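Local coordinates for protein peptidase M3B, oligoendopeptidase F (PDB 2QR4) that probably hydrolyses internal peptide bonds of oligopeptides as a zinc-dependent endopeptidase of the M3 family, at residues 267-270 / 271-274; 568-571 / 572-576; 474-477 / 478-482; 257-260 / 261-264. All coordinates share one frame; numbering follows the deposited sequence. Where two conformers were deposited one is given.

Interaction 1: 267-270 / 271-274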
loop_
_atom_site.group_PDB
_atom_site.type_symbol
_atom_site.label_atom_id
_atom_site.label_comp_id
_atom_site.label_asym_id
_atom_site.label_seq_id
_atom_site.Cartn_x
_atom_site.Cartn_y
_atom_site.Cartn_z
HETATM N N MSE A 267 -0.097 -38.507 -4.674
HETATM C CA MSE A 267 -1.137 -38.209 -3.692
HETATM C C MSE A 267 -2.005 -39.444 -3.375
HETATM O O MSE A 267 -2.323 -39.690 -2.213
HETATM C CB MSE A 267 -1.974 -37.017 -4.148
HETATM C CG MSE A 267 -1.169 -35.716 -4.235
HETATM SE SE MSE A 267 -0.374 -35.093 -2.525
HETATM C CE MSE A 267 1.365 -35.986 -2.580
ATOM N N GLU A 268 -2.347 -40.245 -4.383
ATOM C CA GLU A 268 -3.012 -41.521 -4.122
ATOM C C GLU A 268 -2.182 -42.370 -3.166
ATOM O O GLU A 268 -2.719 -42.996 -2.241
ATOM C CB GLU A 268 -3.282 -42.315 -5.413
ATOM C CG GLU A 268 -4.132 -41.572 -6.455
ATOM C CD GLU A 268 -5.650 -41.549 -6.145
ATOM O OE1 GLU A 268 -6.115 -42.131 -5.126
ATOM O OE2 GLU A 268 -6.382 -40.929 -6.948
ATOM N N LEU A 269 -0.871 -42.392 -3.385
ATOM C CA LEU A 269 0.001 -43.230 -2.563
ATOM C C LEU A 269 -0.009 -42.725 -1.130
ATOM O O LEU A 269 -0.162 -43.501 -0.187
ATOM C CB LEU A 269 1.421 -43.258 -3.115
ATOM C CG LEU A 269 2.438 -43.993 -2.261
ATOM C CD1 LEU A 269 1.999 -45.429 -2.061
ATOM C CD2 LEU A 269 3.789 -43.920 -2.946
ATOM N N ARG A 270 0.134 -41.417 -0.962
ATOM C CA ARG A 270 0.033 -40.851 0.379
ATOM C C ARG A 270 -1.324 -41.157 1.064
ATOM O O ARG A 270 -1.374 -41.420 2.265
ATOM C CB ARG A 270 0.347 -39.361 0.340
ATOM C CG ARG A 270 -0.052 -38.586 1.579
ATOM C CD ARG A 270 0.469 -37.144 1.497
ATOM N NE ARG A 270 1.917 -37.084 1.702
ATOM C CZ ARG A 270 2.489 -36.909 2.889
ATOM N NH1 ARG A 270 3.801 -36.871 2.982
ATOM N NH2 ARG A 270 1.747 -36.768 3.988
ATOM N N LYS A 271 -2.413 -41.157 0.302
ATOM C CA LYS A 271 -3.723 -41.484 0.869
ATOM C C LYS A 271 -3.720 -42.917 1.373
ATOM O O LYS A 271 -4.140 -43.193 2.495
ATOM C CB LYS A 271 -4.832 -41.284 -0.160
ATOM C CG LYS A 271 -6.215 -41.704 0.312
ATOM C CD LYS A 271 -7.275 -41.033 -0.564
ATOM C CE LYS A 271 -8.666 -41.630 -0.372
ATOM N NZ LYS A 271 -9.651 -40.896 -1.214
ATOM N N ARG A 272 -3.222 -43.825 0.545
ATOM C CA ARG A 272 -3.078 -45.217 0.942
ATOM C C ARG A 272 -2.219 -45.389 2.188
ATOM O O ARG A 272 -2.587 -46.130 3.093
ATOM C CB ARG A 272 -2.518 -46.064 -0.203
ATOM C CG ARG A 272 -3.566 -46.511 -1.225
ATOM C CD ARG A 272 -3.029 -47.622 -2.146
ATOM N NE ARG A 272 -1.897 -47.156 -2.951
ATOM C CZ ARG A 272 -2.013 -46.516 -4.115
ATOM N NH1 ARG A 272 -3.215 -46.268 -4.627
ATOM N NH2 ARG A 272 -0.926 -46.122 -4.769
ATOM N N LEU A 273 -1.073 -44.720 2.237
ATOM C CA LEU A 273 -0.170 -44.894 3.375
ATOM C C LEU A 273 -0.802 -44.431 4.686
ATOM O O LEU A 273 -0.673 -45.109 5.707
ATOM C CB LEU A 273 1.175 -44.200 3.140
ATOM C CG LEU A 273 2.103 -44.907 2.136
ATOM C CD1 LEU A 273 3.394 -44.127 1.928
ATOM C CD2 LEU A 273 2.426 -46.302 2.605
ATOM N N LEU A 274 -1.484 -43.286 4.653
ATOM C CA LEU A 274 -2.156 -42.743 5.837
ATOM C C LEU A 274 -3.413 -43.521 6.191
ATOM O O LEU A 274 -3.812 -43.551 7.349
ATOM C CB LEU A 274 -2.514 -41.257 5.653
ATOM C CG LEU A 274 -1.292 -40.346 5.652
ATOM C CD1 LEU A 274 -1.697 -38.937 5.381
ATOM C CD2 LEU A 274 -0.532 -40.457 6.977
HETATM O O HOH W 1 -8.838 -41.730 -3.679
#
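Leu269 and Arg272 touch three residues apart on one helix, their side chains crossing at about a right angle, while Leu269 and Leu273 meet one turn apart. Between the leucines the touch is light and apolar, with Leu269 CD1 lying 4.2 Å from Leu273 CG. A similar distance separates Arg270 CG from Leu274 CD1, where the two chains run side by side and point the same way.

The arginine of the first pair folds back over the helix. Its chain bends at chi3 (-63°), which lays the flat guanidinium above the preceding turn: Glu268 O sits 4.0 Å above its plane, over the centre, and Arg272 NH2 rests 4.0 Å from Leu269 CD1.

Charged ends are linked indirectly. One water donates to Glu268 OE1 at 3.1 Å and accepts from Lys271 NZ at 2.7 Å, bridging groups of opposite charge that do not meet directly; the extended lysine chain and the bend of Glu268 at chi2 (-78°) allow this span. Arg270 turns its own guanidinium to the carbonyl of Thr286 in a neighbouring loop.

Four backbone bonds run beneath, among them Arg272 N to Glu268 O (2.9 Å, 170° at the hydrogen). This is the i to i+4 ladder of an alpha-helix, here the last turns of helix 260-274, with Leu269 and Leu273 facing helix 557-579.

Interaction 2: 568-571 / 572-576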
loop_
_atom_site.group_PDB
_atom_site.type_symbol
_atom_site.label_atom_id
_atom_site.label_comp_id
_atom_site.label_asym_id
_atom_site.label_seq_id
_atom_site.Cartn_x
_atom_site.Cartn_y
_atom_site.Cartn_z
ATOM N N GLN A 568 9.942 -43.179 -12.063
ATOM C CA GLN A 568 10.562 -44.459 -11.749
ATOM C C GLN A 568 10.731 -44.690 -10.247
ATOM O O GLN A 568 10.502 -45.790 -9.752
ATOM C CB GLN A 568 11.839 -44.761 -12.571
ATOM C CG GLN A 568 12.839 -43.668 -12.710
ATOM C CD GLN A 568 13.896 -43.989 -13.768
ATOM O OE1 GLN A 568 13.978 -43.331 -14.801
ATOM N NE2 GLN A 568 14.710 -44.989 -13.502
ATOM N N ARG A 569 11.071 -43.651 -9.503
ATOM C CA ARG A 569 11.228 -43.826 -8.070
ATOM C C ARG A 569 9.864 -43.992 -7.373
ATOM O O ARG A 569 9.726 -44.746 -6.419
ATOM C CB ARG A 569 12.077 -42.708 -7.483
ATOM C CG ARG A 569 13.527 -42.712 -8.059
ATOM C CD ARG A 569 14.390 -41.611 -7.438
ATOM N NE ARG A 569 15.781 -41.809 -7.775
ATOM C CZ ARG A 569 16.755 -40.950 -7.495
ATOM N NH1 ARG A 569 16.476 -39.807 -6.892
ATOM N NH2 ARG A 569 18.009 -41.236 -7.843
ATOM N N LEU A 570 8.852 -43.327 -7.902
ATOM C CA LEU A 570 7.494 -43.487 -7.438
ATOM C C LEU A 570 7.050 -44.936 -7.643
ATOM O O LEU A 570 6.571 -45.586 -6.702
ATOM C CB LEU A 570 6.584 -42.502 -8.184
ATOM C CG LEU A 570 5.065 -42.593 -8.032
ATOM C CD1 LEU A 570 4.708 -42.650 -6.567
ATOM C CD2 LEU A 570 4.416 -41.389 -8.693
ATOM N N ASN A 571 7.227 -45.440 -8.865
ATOM C CA ASN A 571 6.912 -46.833 -9.196
ATOM C C ASN A 571 7.640 -47.841 -8.297
ATOM O O ASN A 571 7.055 -48.839 -7.869
ATOM C CB ASN A 571 7.199 -47.124 -10.679
ATOM C CG ASN A 571 6.094 -46.621 -11.606
ATOM O OD1 ASN A 571 4.997 -46.268 -11.151
ATOM N ND2 ASN A 571 6.372 -46.606 -12.921
ATOM N N GLU A 572 8.907 -47.573 -7.996
ATOM C CA GLU A 572 9.686 -48.448 -7.112
ATOM C C GLU A 572 9.158 -48.412 -5.667
ATOM O O GLU A 572 9.105 -49.436 -4.993
ATOM C CB GLU A 572 11.190 -48.115 -7.161
ATOM C CG GLU A 572 12.045 -48.951 -6.188
ATOM C CD GLU A 572 13.523 -48.558 -6.170
ATOM O OE1 GLU A 572 13.909 -47.571 -6.845
ATOM O OE2 GLU A 572 14.307 -49.251 -5.478
ATOM N N LEU A 573 8.755 -47.236 -5.203
ATOM C CA LEU A 573 8.189 -47.096 -3.855
ATOM C C LEU A 573 6.871 -47.871 -3.700
ATOM O O LEU A 573 6.662 -48.560 -2.711
ATOM C CB LEU A 573 7.968 -45.612 -3.520
ATOM C CG LEU A 573 7.398 -45.313 -2.129
ATOM C CD1 LEU A 573 8.251 -45.955 -1.001
ATOM C CD2 LEU A 573 7.241 -43.821 -1.918
ATOM N N GLU A 574 5.985 -47.747 -4.682
ATOM C CA GLU A 574 4.755 -48.527 -4.697
ATOM C C GLU A 574 5.018 -50.031 -4.632
ATOM O O GLU A 574 4.384 -50.738 -3.851
ATOM C CB GLU A 574 3.934 -48.207 -5.940
ATOM C CG GLU A 574 3.328 -46.831 -5.926
ATOM C CD GLU A 574 2.700 -46.481 -7.245
ATOM O OE1 GLU A 574 2.654 -47.365 -8.121
ATOM O OE2 GLU A 574 2.260 -45.325 -7.411
ATOM N N GLU A 575 5.943 -50.521 -5.455
ATOM C CA GLU A 575 6.232 -51.955 -5.487
ATOM C C GLU A 575 6.796 -52.386 -4.146
ATOM O O GLU A 575 6.524 -53.479 -3.651
ATOM C CB GLU A 575 7.210 -52.309 -6.614
ATOM C CG GLU A 575 6.634 -52.138 -8.021
ATOM C CD GLU A 575 7.706 -52.123 -9.115
ATOM O OE1 GLU A 575 8.918 -52.249 -8.803
ATOM O OE2 GLU A 575 7.326 -51.986 -10.300
ATOM N N LEU A 576 7.578 -51.505 -3.549
ATOM C CA LEU A 576 8.145 -51.781 -2.258
ATOM C C LEU A 576 7.015 -51.895 -1.229
ATOM O O LEU A 576 6.960 -52.852 -0.461
ATOM C CB LEU A 576 9.117 -50.665 -1.906
ATOM C CG LEU A 576 10.283 -50.987 -0.989
ATOM C CD1 LEU A 576 11.408 -50.011 -1.271
ATOM C CD2 LEU A 576 9.830 -50.907 0.469
#
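Leu573 N donates to Arg569 O at 2.9 Å, one of four successive i to i+4 backbone bonds that make this stretch a regular alpha-helix. The next, from Glu574 N to Leu570 O, is the straightest, with 171° at the hydrogen.

The same pair of residues also meets through its side chains. Leu570 CG stands anti to the backbone N (chi1 171°), which carries the branch toward the following turn, and its CD1 comes within 3.7 Å of Glu574 OE2. Aliphatic carbon thus lies beside one carboxylate oxygen, whose charge is met by a salt bridge to Arg265. In one of two conformers, Asn571 OD1 also accepts a hydrogen bond from Arg265, which would then span both side chains. Further along, the extended Glu575 chain passes alongside the carbonyl of Asn571, with Glu575 CG 3.3 Å from Asn571 O.

Three helices pack against parts of this surface, while Gln568 and Glu575 lie exposed. Leu570 and Leu573 pack on Leu269 of helix 260-274; Leu573 also meets Leu429 of helix 418-454, where Glu572 forms a salt bridge with Arg421. Arg569 reaches Glu409 of helix 394-414, so helix 557-579 packs against three others.

Interaction 3: 474-477 / 478-482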
loop_
_atom_site.group_PDB
_atom_site.type_symbol
_atom_site.label_atom_id
_atom_site.label_comp_id
_atom_site.label_asym_id
_atom_site.label_seq_id
_atom_site.Cartn_x
_atom_site.Cartn_y
_atom_site.Cartn_z
ATOM N N LYS A 474 -6.393 -28.644 -9.841
ATOM C CA LYS A 474 -5.736 -29.101 -11.068
ATOM C C LYS A 474 -4.403 -29.769 -10.725
ATOM O O LYS A 474 -4.065 -30.821 -11.260
ATOM C CB LYS A 474 -5.486 -27.913 -12.013
ATOM C CG LYS A 474 -4.861 -28.289 -13.371
ATOM C CD LYS A 474 -4.670 -27.084 -14.325
ATOM C CE LYS A 474 -3.350 -26.347 -14.020
ATOM N NZ LYS A 474 -2.949 -25.326 -15.054
ATOM N N TYR A 475 -3.644 -29.140 -9.832
ATOM C CA TYR A 475 -2.367 -29.679 -9.420
ATOM C C TYR A 475 -2.500 -30.946 -8.576
ATOM O O TYR A 475 -1.883 -31.951 -8.862
ATOM C CB TYR A 475 -1.550 -28.618 -8.692
ATOM C CG TYR A 475 -0.683 -27.818 -9.622
ATOM C CD1 TYR A 475 -1.249 -26.933 -10.513
ATOM C CD2 TYR A 475 0.708 -27.969 -9.625
ATOM C CE1 TYR A 475 -0.471 -26.203 -11.388
ATOM C CE2 TYR A 475 1.499 -27.239 -10.486
ATOM C CZ TYR A 475 0.896 -26.358 -11.373
ATOM O OH TYR A 475 1.641 -25.621 -12.257
ATOM N N TYR A 476 -3.338 -30.930 -7.561
ATOM C CA TYR A 476 -3.363 -32.076 -6.676
ATOM C C TYR A 476 -4.209 -33.242 -7.143
ATOM O O TYR A 476 -3.958 -34.376 -6.742
ATOM C CB TYR A 476 -3.718 -31.643 -5.259
ATOM C CG TYR A 476 -2.545 -30.939 -4.613
ATOM C CD1 TYR A 476 -1.493 -31.664 -4.043
ATOM C CD2 TYR A 476 -2.456 -29.558 -4.621
ATOM C CE1 TYR A 476 -0.416 -31.011 -3.457
ATOM C CE2 TYR A 476 -1.379 -28.906 -4.051
ATOM C CZ TYR A 476 -0.376 -29.632 -3.462
ATOM O OH TYR A 476 0.677 -28.968 -2.901
ATOM N N GLY A 477 -5.198 -32.976 -7.993
ATOM C CA GLY A 477 -6.024 -34.047 -8.528
ATOM C C GLY A 477 -7.086 -34.552 -7.570
ATOM O O GLY A 477 -7.224 -34.036 -6.468
ATOM N N PRO A 478 -7.839 -35.581 -7.986
ATOM C CA PRO A 478 -9.015 -36.052 -7.245
ATOM C C PRO A 478 -8.707 -36.804 -5.945
ATOM O O PRO A 478 -9.625 -37.088 -5.178
ATOM C CB PRO A 478 -9.700 -36.998 -8.239
ATOM C CG PRO A 478 -8.577 -37.517 -9.096
ATOM C CD PRO A 478 -7.592 -36.371 -9.210
ATOM N N ALA A 479 -7.446 -37.144 -5.705
ATOM C CA ALA A 479 -7.089 -37.858 -4.474
ATOM C C ALA A 479 -7.096 -36.933 -3.253
ATOM O O ALA A 479 -7.240 -37.390 -2.118
ATOM C CB ALA A 479 -5.754 -38.521 -4.619
ATOM N N VAL A 480 -6.948 -35.634 -3.501
ATOM C CA VAL A 480 -6.936 -34.632 -2.445
ATOM C C VAL A 480 -8.273 -33.896 -2.413
ATOM O O VAL A 480 -8.711 -33.356 -3.424
ATOM C CB VAL A 480 -5.774 -33.631 -2.666
ATOM C CG1 VAL A 480 -5.805 -32.498 -1.631
ATOM C CG2 VAL A 480 -4.443 -34.365 -2.619
ATOM N N GLU A 481 -8.936 -33.884 -1.261
ATOM C CA GLU A 481 -10.215 -33.171 -1.131
ATOM C C GLU A 481 -10.031 -31.676 -1.357
ATOM O O GLU A 481 -9.012 -31.107 -0.959
ATOM C CB GLU A 481 -10.848 -33.407 0.242
ATOM C CG GLU A 481 -11.332 -34.820 0.456
ATOM C CD GLU A 481 -12.201 -35.311 -0.683
ATOM O OE1 GLU A 481 -11.800 -36.295 -1.346
ATOM O OE2 GLU A 481 -13.275 -34.708 -0.918
ATOM N N GLU A 482 -11.014 -31.047 -2.003
ATOM C CA GLU A 482 -11.001 -29.592 -2.180
ATOM C C GLU A 482 -11.405 -28.906 -0.878
ATOM O O GLU A 482 -12.580 -28.661 -0.646
ATOM C CB GLU A 482 -11.933 -29.163 -3.327
ATOM C CG GLU A 482 -11.412 -29.539 -4.722
ATOM C CD GLU A 482 -12.403 -29.250 -5.849
ATOM O OE1 GLU A 482 -12.296 -29.891 -6.918
ATOM O OE2 GLU A 482 -13.284 -28.385 -5.675
HETATM O O HOH W 2 -4.850 -36.900 -7.017
#
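Two first torsions bring Tyr476 and Val480 together. In the tyrosine, CG is anti to the carbonyl carbon (chi1 -74°), a setting that leads the ring away from the turn and leaves CB to face the valine; in Val480, CG1 lies anti to the backbone N (chi1 175°), which places CG2 beside that nitrogen and against the tyrosine. The touch is apolar, Tyr476 CB standing 3.9 Å from Val480 CG2. Beyond it the ring packs on Met267 of helix 260-274.

The backbone between the two residues doubles back. Gly477 is the first to leave helical geometry, with a phi of 78°, a positive value that glycine adopts readily. From it runs a type I beta turn to Val480, with Pro478 and Ala479 at the corners; the closing bond, Val480 N to Gly477 O, is weak at 3.4 Å. Pro478 suits its corner because the ring already restrains phi near the value used there.

A water joins the helix end to the turn. It donates to Tyr476 O at 2.7 Å and accepts from Ala479 N at 2.9 Å, serving a carbonyl near the end of the helix and an amide within the turn.

Such a glycine with positive phi, followed directly by proline, is a familiar way to terminate an alpha-helix, and here it ends helix 461-476.

Interaction 4: 257-260 / 261-264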
loop_
_atom_site.group_PDB
_atom_site.type_symbol
_atom_site.label_atom_id
_atom_site.label_comp_id
_atom_site.label_asym_id
_atom_site.label_seq_id
_atom_site.Cartn_x
_atom_site.Cartn_y
_atom_site.Cartn_z
ATOM N N ASN A 257 2.618 -28.942 -16.106
ATOM C CA ASN A 257 1.205 -29.208 -16.404
ATOM C C ASN A 257 0.954 -30.533 -17.113
ATOM O O ASN A 257 -0.014 -31.232 -16.818
ATOM C CB ASN A 257 0.571 -28.059 -17.179
ATOM C CG ASN A 257 0.003 -27.002 -16.262
ATOM O OD1 ASN A 257 -1.162 -27.066 -15.872
ATOM N ND2 ASN A 257 0.842 -26.064 -15.856
ATOM N N LYS A 258 1.844 -30.883 -18.030
ATOM C CA LYS A 258 1.708 -32.114 -18.782
ATOM C C LYS A 258 1.988 -33.335 -17.886
ATOM O O LYS A 258 1.546 -34.440 -18.195
ATOM C CB LYS A 258 2.619 -32.068 -20.018
ATOM C CG LYS A 258 2.786 -33.381 -20.773
ATOM C CD LYS A 258 3.788 -33.214 -21.933
ATOM C CE LYS A 258 4.534 -34.514 -22.280
ATOM N NZ LYS A 258 3.720 -35.426 -23.134
ATOM N N HIS A 259 2.682 -33.126 -16.764
ATOM C CA HIS A 259 3.031 -34.232 -15.859
ATOM C C HIS A 259 2.325 -34.214 -14.491
ATOM O O HIS A 259 2.774 -34.872 -13.550
ATOM C CB HIS A 259 4.547 -34.330 -15.659
ATOM C CG HIS A 259 5.290 -34.681 -16.904
ATOM N ND1 HIS A 259 5.546 -35.983 -17.272
ATOM C CD2 HIS A 259 5.804 -33.903 -17.886
ATOM C CE1 HIS A 259 6.185 -35.995 -18.426
ATOM N NE2 HIS A 259 6.359 -34.746 -18.818
ATOM N N LEU A 260 1.227 -33.476 -14.381
ATOM C CA LEU A 260 0.446 -33.456 -13.142
ATOM C C LEU A 260 -0.050 -34.852 -12.744
ATOM O O LEU A 260 -0.157 -35.161 -11.562
ATOM C CB LEU A 260 -0.743 -32.484 -13.251
ATOM C CG LEU A 260 -0.340 -31.014 -13.353
ATOM C CD1 LEU A 260 -1.550 -30.156 -13.526
ATOM C CD2 LEU A 260 0.472 -30.569 -12.125
ATOM N N PRO A 261 -0.364 -35.703 -13.727
ATOM C CA PRO A 261 -0.766 -37.049 -13.288
ATOM C C PRO A 261 0.258 -37.739 -12.366
ATOM O O PRO A 261 -0.137 -38.554 -11.536
ATOM C CB PRO A 261 -0.934 -37.830 -14.613
ATOM C CG PRO A 261 -1.269 -36.754 -15.641
ATOM C CD PRO A 261 -0.412 -35.549 -15.196
ATOM N N LEU A 262 1.551 -37.438 -12.508
ATOM C CA LEU A 262 2.544 -37.994 -11.573
ATOM C C LEU A 262 2.315 -37.554 -10.112
ATOM O O LEU A 262 2.357 -38.390 -9.216
ATOM C CB LEU A 262 3.956 -37.645 -11.995
ATOM C CG LEU A 262 4.406 -38.306 -13.291
ATOM C CD1 LEU A 262 5.799 -37.798 -13.659
ATOM C CD2 LEU A 262 4.378 -39.806 -13.138
ATOM N N LEU A 263 2.062 -36.258 -9.888
ATOM C CA LEU A 263 1.667 -35.743 -8.571
ATOM C C LEU A 263 0.377 -36.414 -8.103
ATOM O O LEU A 263 0.270 -36.832 -6.945
ATOM C CB LEU A 263 1.417 -34.229 -8.624
ATOM C CG LEU A 263 1.783 -33.302 -7.444
ATOM C CD1 LEU A 263 0.854 -32.093 -7.361
ATOM C CD2 LEU A 263 1.829 -33.988 -6.110
ATOM N N HIS A 264 -0.609 -36.489 -9.000
ATOM C CA HIS A 264 -1.883 -37.111 -8.681
ATOM C C HIS A 264 -1.639 -38.491 -8.108
ATOM O O HIS A 264 -2.172 -38.836 -7.049
ATOM C CB HIS A 264 -2.793 -37.201 -9.918
ATOM C CG HIS A 264 -3.233 -35.868 -10.439
ATOM N ND1 HIS A 264 -3.949 -35.724 -11.607
ATOM C CD2 HIS A 264 -3.025 -34.615 -9.969
ATOM C CE1 HIS A 264 -4.180 -34.441 -11.825
ATOM N NE2 HIS A 264 -3.633 -33.747 -10.843
#
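A tight junction between two consecutive helices, 246-258 and 260-274, is built around His259 and Leu262. His259 breaks the first helix, and its carbonyl takes up the second: Leu262 N donates to His259 O at 3.0 Å, a bent bond (140° at the hydrogen) whose donor stands 52° out of the carbonyl plane. The same two residues also meet through side chains that lie alongside, pointing the same way, with Leu262 CD1 4.1 Å from His259 ND1. Pro261, the second residue after His259, has no N-H to give, which is readily tolerated in the first turn of an alpha-helix, where amides have no preceding helical carbonyl to reach.

The carbonyl of Leu260 serves twice. It accepts from His264 N at 2.9 Å in a nearly straight i to i+4 bond in the first turn of the second helix, and it also lies under the imidazole. There the oxygen sits 3.2 Å from the plane of the His264 ring, offset toward its rim. A chi1 of -66° in the histidine folds the ring back over the preceding turn, and its NE2 hydrogen-bonds the carbonyl of Lys474 in helix 461-476, which helps to set the rotation of the ring.

From the N terminus the order is interaction 4, interaction 1, interaction 3, interaction 2. Each is local and closes no more than a turn, so none nests within or crosses another. Interaction 4 starts helix 260-274 and interaction 1 lies at its far end, their centres about 16 Å apart. That helix is the common element. On one flank it meets 474-482: Met267 CG lies 3.9 Å from Val480 CG2. On another it meets 568-576, where Leu269 CD2 is 3.6 Å from Leu573 CD2. Interaction 4 also meets both, through Asn257 and His264 to Lys474 and through Leu262 to Leu570. Interactions 2 and 3 do not touch each other; helix 260-274 packs on both.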